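Local atomic coordinates of protoporphyrinogen oxidase (Exiguobacterium sibiricum, PDB entry 3LOV), a protein that probably catalyses the FAD-dependent, oxygen-consuming oxidation of coproporphyrinogen III to coproporphyrin III in bacterial heme b biosynthesis. Residues A[174-179]-A[306-311]; A[362-367]-A[382-387]. All coordinates share one frame; numbering follows the deposited sequence.

Interaction 1 of 2, residues A[174-179]-A[306-311]; sequences IYAGNI and TTHSTA. With FAD (flavin-adenine dinucleotide), chain B.
Tyr175 and His308 meet through a backbone carbonyl and a ring edge. Tyr175 O lies 3.2 Å from CE1 of His308, near the imidazole plane. The methyl of Ala176 adds a looser contact at the same ring. A water closes the polar side of the contact. The water oxygen lies 2.8 Å from Ile174 O, in reach to hydrogen-bond it. The same water oxygen is 2.9 Å from His308 NE2, in the imidazole plane. Thr310 OG1 is 2.8 Å from that water oxygen. The two segments are thus joined by water rather than by a direct hydrogen bond. His308 CG sits between its backbone N and carbonyl carbon (chi1 72°), which brings the ring to the water and the loop.

Both segments line the FAD pocket, through Tyr175 and Thr310. Tyr175 CG is anti to its carbonyl carbon (chi1 -51°), and its phenol reaches over the isoalloxazine. Tyr175 OH stands above C4X of FAD at 3.1 Å. Ile174 CG1 lies on one face of the tyrosine ring, toward the rim, and Ile174 CD1 is 4.0 Å from N5, the redox-active flavin nitrogen. At the dimethylbenzene end of the isoalloxazine, Thr310 CB packs on C7M of FAD at 3.6 Å. With an alanine in place of Tyr175, the phenol over C4X would be gone, which would probably open a gap beside the flavin and leave Ile174 CG1 without its ring.

His308 is backed by Pro367, Asp370 and Leu410. Ser309 N bonds Asp370, and Ser309 OG bonds the backbone of Asp408. The loop of 174-179 follows helix 160-172, where Ile179 packs on Val163 and Ile167. Strand 307-318 runs antiparallel between strands 357-364 and 400-411 in the mixed sheet.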
loop_
_atom_site.group_PDB
_atom_site.type_symbol
_atom_site.label_atom_id
_atom_site.label_comp_id
_atom_site.label_asym_id
_atom_site.label_seq_id
_atom_site.Cartn_x
_atom_site.Cartn_y
_atom_site.Cartn_z
ATOM N N ILE A 174 -0.995 7.418 4.185
ATOM C CA ILE A 174 -2.248 7.297 3.427
ATOM C C ILE A 174 -3.054 5.994 3.730
ATOM O O ILE A 174 -4.282 5.968 3.577
ATOM C CB ILE A 174 -2.007 7.457 1.907
ATOM C CG1 ILE A 174 -1.107 6.347 1.360
ATOM C CG2 ILE A 174 -1.370 8.842 1.585
ATOM C CD1 ILE A 174 -0.871 6.500 -0.142
ATOM N N TYR A 175 -2.383 4.965 4.244
ATOM C CA TYR A 175 -3.032 3.692 4.530
ATOM C C TYR A 175 -3.903 3.711 5.801
ATOM O O TYR A 175 -4.830 2.900 5.947
ATOM C CB TYR A 175 -1.988 2.574 4.600
ATOM C CG TYR A 175 -1.035 2.499 3.411
ATOM C CD1 TYR A 175 -1.367 1.775 2.262
ATOM C CD2 TYR A 175 0.224 3.138 3.448
ATOM C CE1 TYR A 175 -0.480 1.677 1.181
ATOM C CE2 TYR A 175 1.114 3.065 2.362
ATOM C CZ TYR A 175 0.754 2.329 1.229
ATOM O OH TYR A 175 1.626 2.229 0.162
ATOM N N ALA A 176 -3.629 4.624 6.726
ATOM C CA ALA A 176 -4.581 4.918 7.789
ATOM C C ALA A 176 -4.813 3.807 8.818
ATOM O O ALA A 176 -5.817 3.838 9.545
ATOM C CB ALA A 176 -5.923 5.317 7.184
ATOM N N GLY A 177 -3.902 2.846 8.896
ATOM C CA GLY A 177 -4.050 1.727 9.805
ATOM C C GLY A 177 -3.925 2.108 11.259
ATOM O O GLY A 177 -3.549 3.238 11.616
ATOM N N ASN A 178 -4.272 1.164 12.107
ATOM C CA ASN A 178 -4.307 1.395 13.504
ATOM C C ASN A 178 -2.973 0.963 14.098
ATOM O O ASN A 178 -2.652 -0.216 14.105
ATOM C CB ASN A 178 -5.489 0.617 14.137
ATOM C CG ASN A 178 -6.854 1.210 13.767
ATOM O OD1 ASN A 178 -7.084 2.393 13.971
ATOM N ND2 ASN A 178 -7.758 0.386 13.253
ATOM N N ILE A 179 -2.203 1.911 14.618
ATOM C CA ILE A 179 -0.949 1.556 15.246
ATOM C C ILE A 179 -1.105 0.434 16.300
ATOM O O ILE A 179 -0.204 -0.406 16.449
ATOM C CB ILE A 179 -0.228 2.800 15.842
ATOM C CG1 ILE A 179 1.260 2.505 16.046
ATOM C CG2 ILE A 179 -0.844 3.226 17.169
ATOM C CD1 ILE A 179 2.134 3.764 16.128
ATOM N N THR A 306 -10.075 -7.935 7.526
ATOM C CA THR A 306 -10.905 -6.805 7.196
ATOM C C THR A 306 -10.216 -5.817 6.295
ATOM O O THR A 306 -8.980 -5.807 6.179
ATOM C CB THR A 306 -11.338 -6.004 8.453
ATOM O OG1 THR A 306 -10.174 -5.401 9.050
ATOM C CG2 THR A 306 -12.093 -6.901 9.499
ATOM N N THR A 307 -11.030 -4.942 5.697
ATOM C CA THR A 307 -10.534 -3.914 4.825
ATOM C C THR A 307 -11.297 -2.618 5.052
ATOM O O THR A 307 -12.330 -2.595 5.748
ATOM C CB THR A 307 -10.719 -4.317 3.334
ATOM O OG1 THR A 307 -12.105 -4.521 3.080
ATOM C CG2 THR A 307 -9.880 -5.583 2.946
ATOM N N HIS A 308 -10.783 -1.547 4.453
ATOM C CA HIS A 308 -11.544 -0.302 4.274
ATOM C C HIS A 308 -11.346 0.213 2.848
ATOM O O HIS A 308 -10.406 -0.206 2.142
ATOM C CB HIS A 308 -11.134 0.737 5.342
ATOM C CG HIS A 308 -9.777 1.324 5.132
ATOM N ND1 HIS A 308 -8.625 0.743 5.622
ATOM C CD2 HIS A 308 -9.385 2.445 4.478
ATOM C CE1 HIS A 308 -7.584 1.474 5.272
ATOM N NE2 HIS A 308 -8.014 2.515 4.581
ATOM N N SER A 309 -12.231 1.116 2.422
ATOM C CA SER A 309 -12.174 1.743 1.101
ATOM C C SER A 309 -11.558 3.120 1.161
ATOM O O SER A 309 -11.703 3.824 2.140
ATOM C CB SER A 309 -13.581 1.882 0.487
ATOM O OG SER A 309 -14.155 0.601 0.335
ATOM N N THR A 310 -10.913 3.498 0.067
ATOM C CA THR A 310 -10.242 4.770 -0.062
ATOM C C THR A 310 -10.694 5.425 -1.364
ATOM O O THR A 310 -10.857 4.738 -2.375
ATOM C CB THR A 310 -8.678 4.601 -0.111
ATOM O OG1 THR A 310 -8.219 3.846 1.024
ATOM C CG2 THR A 310 -7.965 5.982 -0.140
ATOM N N ALA A 311 -10.927 6.735 -1.327
ATOM C CA ALA A 311 -10.994 7.556 -2.549
ATOM C C ALA A 311 -9.781 8.503 -2.635
ATOM O O ALA A 311 -9.320 9.051 -1.616
ATOM C CB ALA A 311 -12.266 8.370 -2.592
HETATM P PA FAD B . -5.660 -5.523 -7.533
HETATM O O1A FAD B . -4.900 -4.353 -8.062
HETATM O O2A FAD B . -6.834 -5.275 -6.663
HETATM O O5B FAD B . -6.122 -6.416 -8.767
HETATM C C5B FAD B . -7.104 -7.414 -8.658
HETATM C C4B FAD B . -7.579 -7.753 -10.076
HETATM O O4B FAD B . -8.426 -8.904 -10.064
HETATM C C3B FAD B . -8.336 -6.590 -10.684
HETATM O O3B FAD B . -7.910 -6.319 -12.007
HETATM C C2B FAD B . -9.763 -7.100 -10.611
HETATM O O2B FAD B . -10.570 -6.612 -11.624
HETATM C C1B FAD B . -9.592 -8.595 -10.775
HETATM N N9A FAD B . -10.699 -9.422 -10.270
HETATM C C8A FAD B . -11.543 -9.268 -9.192
HETATM N N7A FAD B . -12.414 -10.307 -9.133
HETATM C C5A FAD B . -12.134 -11.135 -10.185
HETATM C C6A FAD B . -12.663 -12.348 -10.630
HETATM N N6A FAD B . -13.644 -12.957 -9.970
HETATM N N1A FAD B . -12.142 -12.950 -11.764
HETATM C C2A FAD B . -11.080 -12.385 -12.428
HETATM N N3A FAD B . -10.538 -11.198 -11.970
HETATM C C4A FAD B . -11.068 -10.585 -10.893
HETATM N N1 FAD B . 1.356 0.243 -2.920
HETATM C C2 FAD B . 2.581 0.826 -3.091
HETATM O O2 FAD B . 3.597 0.131 -3.223
HETATM N N3 FAD B . 2.687 2.194 -3.091
HETATM C C4 FAD B . 1.621 2.997 -2.907
HETATM O O4 FAD B . 1.782 4.203 -2.951
HETATM C C4X FAD B . 0.377 2.440 -2.697
HETATM N N5 FAD B . -0.731 3.260 -2.556
HETATM C C5X FAD B . -1.981 2.665 -2.368
HETATM C C6 FAD B . -3.110 3.470 -2.183
HETATM C C7 FAD B . -4.372 2.885 -1.990
HETATM C C7M FAD B . -5.581 3.755 -1.802
HETATM C C8 FAD B . -4.520 1.486 -2.019
HETATM C C8M FAD B . -5.862 0.811 -1.803
HETATM C C9 FAD B . -3.407 0.675 -2.218
HETATM C C9A FAD B . -2.126 1.249 -2.388
HETATM N N10 FAD B . -1.004 0.435 -2.585
HETATM C C10 FAD B . 0.250 1.043 -2.731
HETATM C "C1'" FAD B . -1.063 -1.074 -2.598
HETATM C "C2'" FAD B . -1.150 -1.553 -4.068
HETATM O "O2'" FAD B . -2.325 -1.081 -4.613
HETATM C "C3'" FAD B . -1.124 -3.081 -4.210
HETATM O "O3'" FAD B . 0.219 -3.470 -3.952
HETATM C "C4'" FAD B . -1.495 -3.636 -5.608
HETATM O "O4'" FAD B . -2.304 -2.801 -6.415
HETATM C "C5'" FAD B . -2.267 -4.937 -5.501
HETATM O "O5'" FAD B . -2.443 -5.470 -6.789
HETATM P P FAD B . -3.167 -6.864 -6.946
HETATM O O1P FAD B . -2.798 -7.832 -5.853
HETATM O O2P FAD B . -3.098 -7.416 -8.350
HETATM O O3P FAD B . -4.740 -6.513 -6.667
HETATM O O HOH W 1 -6.726 4.683 3.195
#

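Interaction 2 of 2, residues A[362-367]-A[382-387]; sequences AFVGRP and QAVLQD
Val384 packs on Ala362 and Val364 where helix 377-392 lies against the mixed sheet. The helix belongs to a beta-alpha-beta crossover. It links strand 357-364 to the parallel strand 400-411, with the antiparallel strand 307-318 between them.

Val384 divides its two methyls between two strand residues. CG1, anti to the backbone N (chi1 168°), meets Ala362 CB at 3.8 Å. CG2, beside the backbone N, meets Val364 CG2, also at 3.8 Å. Val364 has nearly the same conformation (chi1 170°), and it too offers the methyl beside its backbone N. In both valines this CG2 is anti to the carbonyl carbon. The two valines cross obliquely. Ala362 and Val364 are two residues apart and point to the helix, while Phe363 between them points away, toward the other face of the sheet. The contact is wholly apolar and buried. Val313 and Ile340, on the strands flanking 357-364, also touch Val384.

One helix turn on from Ala383, Asp387 OD2 accepts a hydrogen bond from the backbone N of Ile340, tying the helix to strand 340-345.

On the exposed helix surface, Gln386 NE2 bonds Gln382 OE1 at 3.0 Å, in the carbonyl plane and on a lone pair, with a C=O...N angle of 115°.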
loop_
_atom_site.group_PDB
_atom_site.type_symbol
_atom_site.label_atom_id
_atom_site.label_comp_id
_atom_site.label_asym_id
_atom_site.label_seq_id
_atom_site.Cartn_x
_atom_site.Cartn_y
_atom_site.Cartn_z
ATOM N N ALA A 362 -5.928 14.565 -2.486
ATOM C CA ALA A 362 -6.411 14.227 -1.150
ATOM C C ALA A 362 -6.861 12.758 -1.106
ATOM O O ALA A 362 -7.342 12.212 -2.084
ATOM C CB ALA A 362 -7.533 15.174 -0.704
ATOM N N PHE A 363 -6.640 12.118 0.038
ATOM C CA PHE A 363 -7.130 10.771 0.306
ATOM C C PHE A 363 -8.269 10.845 1.321
ATOM O O PHE A 363 -8.243 11.684 2.249
ATOM C CB PHE A 363 -6.016 9.907 0.885
ATOM C CG PHE A 363 -4.909 9.611 -0.090
ATOM C CD1 PHE A 363 -3.976 10.574 -0.417
ATOM C CD2 PHE A 363 -4.782 8.351 -0.648
ATOM C CE1 PHE A 363 -2.939 10.290 -1.305
ATOM C CE2 PHE A 363 -3.732 8.062 -1.551
ATOM C CZ PHE A 363 -2.828 9.015 -1.863
ATOM N N VAL A 364 -9.264 9.979 1.140
ATOM C CA VAL A 364 -10.431 9.872 2.045
ATOM C C VAL A 364 -10.676 8.391 2.327
ATOM O O VAL A 364 -10.662 7.579 1.396
ATOM C CB VAL A 364 -11.732 10.480 1.415
ATOM C CG1 VAL A 364 -12.962 10.124 2.275
ATOM C CG2 VAL A 364 -11.632 12.019 1.259
ATOM N N GLY A 365 -10.899 8.042 3.597
ATOM C CA GLY A 365 -11.198 6.683 3.988
ATOM C C GLY A 365 -10.263 6.170 5.067
ATOM O O GLY A 365 -9.053 6.265 4.923
ATOM N N ARG A 366 -10.843 5.662 6.158
ATOM C CA ARG A 366 -10.103 4.989 7.255
ATOM C C ARG A 366 -10.819 3.718 7.657
ATOM O O ARG A 366 -12.012 3.569 7.366
ATOM C CB ARG A 366 -10.063 5.888 8.512
ATOM C CG ARG A 366 -9.494 7.274 8.312
ATOM C CD ARG A 366 -9.542 7.994 9.636
ATOM N NE ARG A 366 -8.982 9.327 9.549
ATOM C CZ ARG A 366 -7.685 9.605 9.649
ATOM N NH1 ARG A 366 -6.807 8.644 9.847
ATOM N NH2 ARG A 366 -7.274 10.853 9.527
ATOM N N PRO A 367 -10.132 2.825 8.380
ATOM C CA PRO A 367 -10.838 1.627 8.822
ATOM C C PRO A 367 -11.949 1.992 9.840
ATOM O O PRO A 367 -11.724 2.755 10.815
ATOM C CB PRO A 367 -9.736 0.788 9.472
ATOM C CG PRO A 367 -8.665 1.800 9.815
ATOM C CD PRO A 367 -8.702 2.777 8.725
ATOM N N GLN A 382 -17.227 17.986 -2.499
ATOM C CA GLN A 382 -17.568 19.104 -1.630
ATOM C C GLN A 382 -16.876 18.967 -0.256
ATOM O O GLN A 382 -16.305 19.928 0.247
ATOM C CB GLN A 382 -19.105 19.238 -1.516
ATOM C CG GLN A 382 -19.609 20.393 -0.628
ATOM C CD GLN A 382 -18.979 21.741 -0.975
ATOM O OE1 GLN A 382 -18.624 22.514 -0.082
ATOM N NE2 GLN A 382 -18.823 22.019 -2.269
ATOM N N ALA A 383 -16.880 17.763 0.318
ATOM C CA ALA A 383 -16.199 17.514 1.582
ATOM C C ALA A 383 -14.696 17.804 1.466
ATOM O O ALA A 383 -14.124 18.478 2.320
ATOM C CB ALA A 383 -16.422 16.070 2.025
ATOM N N VAL A 384 -14.067 17.291 0.412
ATOM C CA VAL A 384 -12.632 17.523 0.197
ATOM C C VAL A 384 -12.360 19.034 0.033
ATOM O O VAL A 384 -11.400 19.571 0.612
ATOM C CB VAL A 384 -12.068 16.697 -1.017
ATOM C CG1 VAL A 384 -10.636 17.174 -1.418
ATOM C CG2 VAL A 384 -12.005 15.229 -0.692
ATOM N N LEU A 385 -13.199 19.712 -0.743
ATOM C CA LEU A 385 -13.012 21.157 -0.978
ATOM C C LEU A 385 -13.139 21.969 0.297
ATOM O O LEU A 385 -12.288 22.821 0.573
ATOM C CB LEU A 385 -13.974 21.703 -2.032
ATOM C CG LEU A 385 -13.267 21.776 -3.378
ATOM C CD1 LEU A 385 -14.223 21.614 -4.588
ATOM C CD2 LEU A 385 -12.417 23.041 -3.441
ATOM N N GLN A 386 -14.183 21.706 1.072
ATOM C CA GLN A 386 -14.345 22.384 2.350
ATOM C C GLN A 386 -13.124 22.204 3.257
ATOM O O GLN A 386 -12.705 23.135 3.950
ATOM C CB GLN A 386 -15.549 21.840 3.095
ATOM C CG GLN A 386 -16.861 22.113 2.413
ATOM C CD GLN A 386 -18.048 21.763 3.292
ATOM O OE1 GLN A 386 -17.912 21.628 4.521
ATOM N NE2 GLN A 386 -19.226 21.631 2.671
ATOM N N ASP A 387 -12.602 20.983 3.313
ATOM C CA ASP A 387 -11.456 20.719 4.172
ATOM C C ASP A 387 -10.327 21.596 3.712
ATOM O O ASP A 387 -9.754 22.325 4.506
ATOM C CB ASP A 387 -11.034 19.238 4.134
ATOM C CG ASP A 387 -11.933 18.334 4.972
ATOM O OD1 ASP A 387 -12.786 18.860 5.700
ATOM O OD2 ASP A 387 -11.785 17.084 4.918
#

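How the interactions relate
The two contacts share one sheet, and their centres are 13 Å apart. Strand 307-318 of interaction 1 pairs with strand 357-364 of interaction 2. Ala311 N and Val364 O, 2.9 Å apart, form a probable hydrogen bond between them. Phe363 faces away from the helix of interaction 2, and its CE2 lies 3.6 Å from Ile174 CD1 of interaction 1. Further along, Pro367 CD packs at 3.2 Å from Ala176 O. Interaction 1 lies directly on the isoalloxazine. Interaction 2 is a layer farther out, with the side chain of Val364 about 10 Å from FAD. The sheet therefore separates the helix from the flavin pocket.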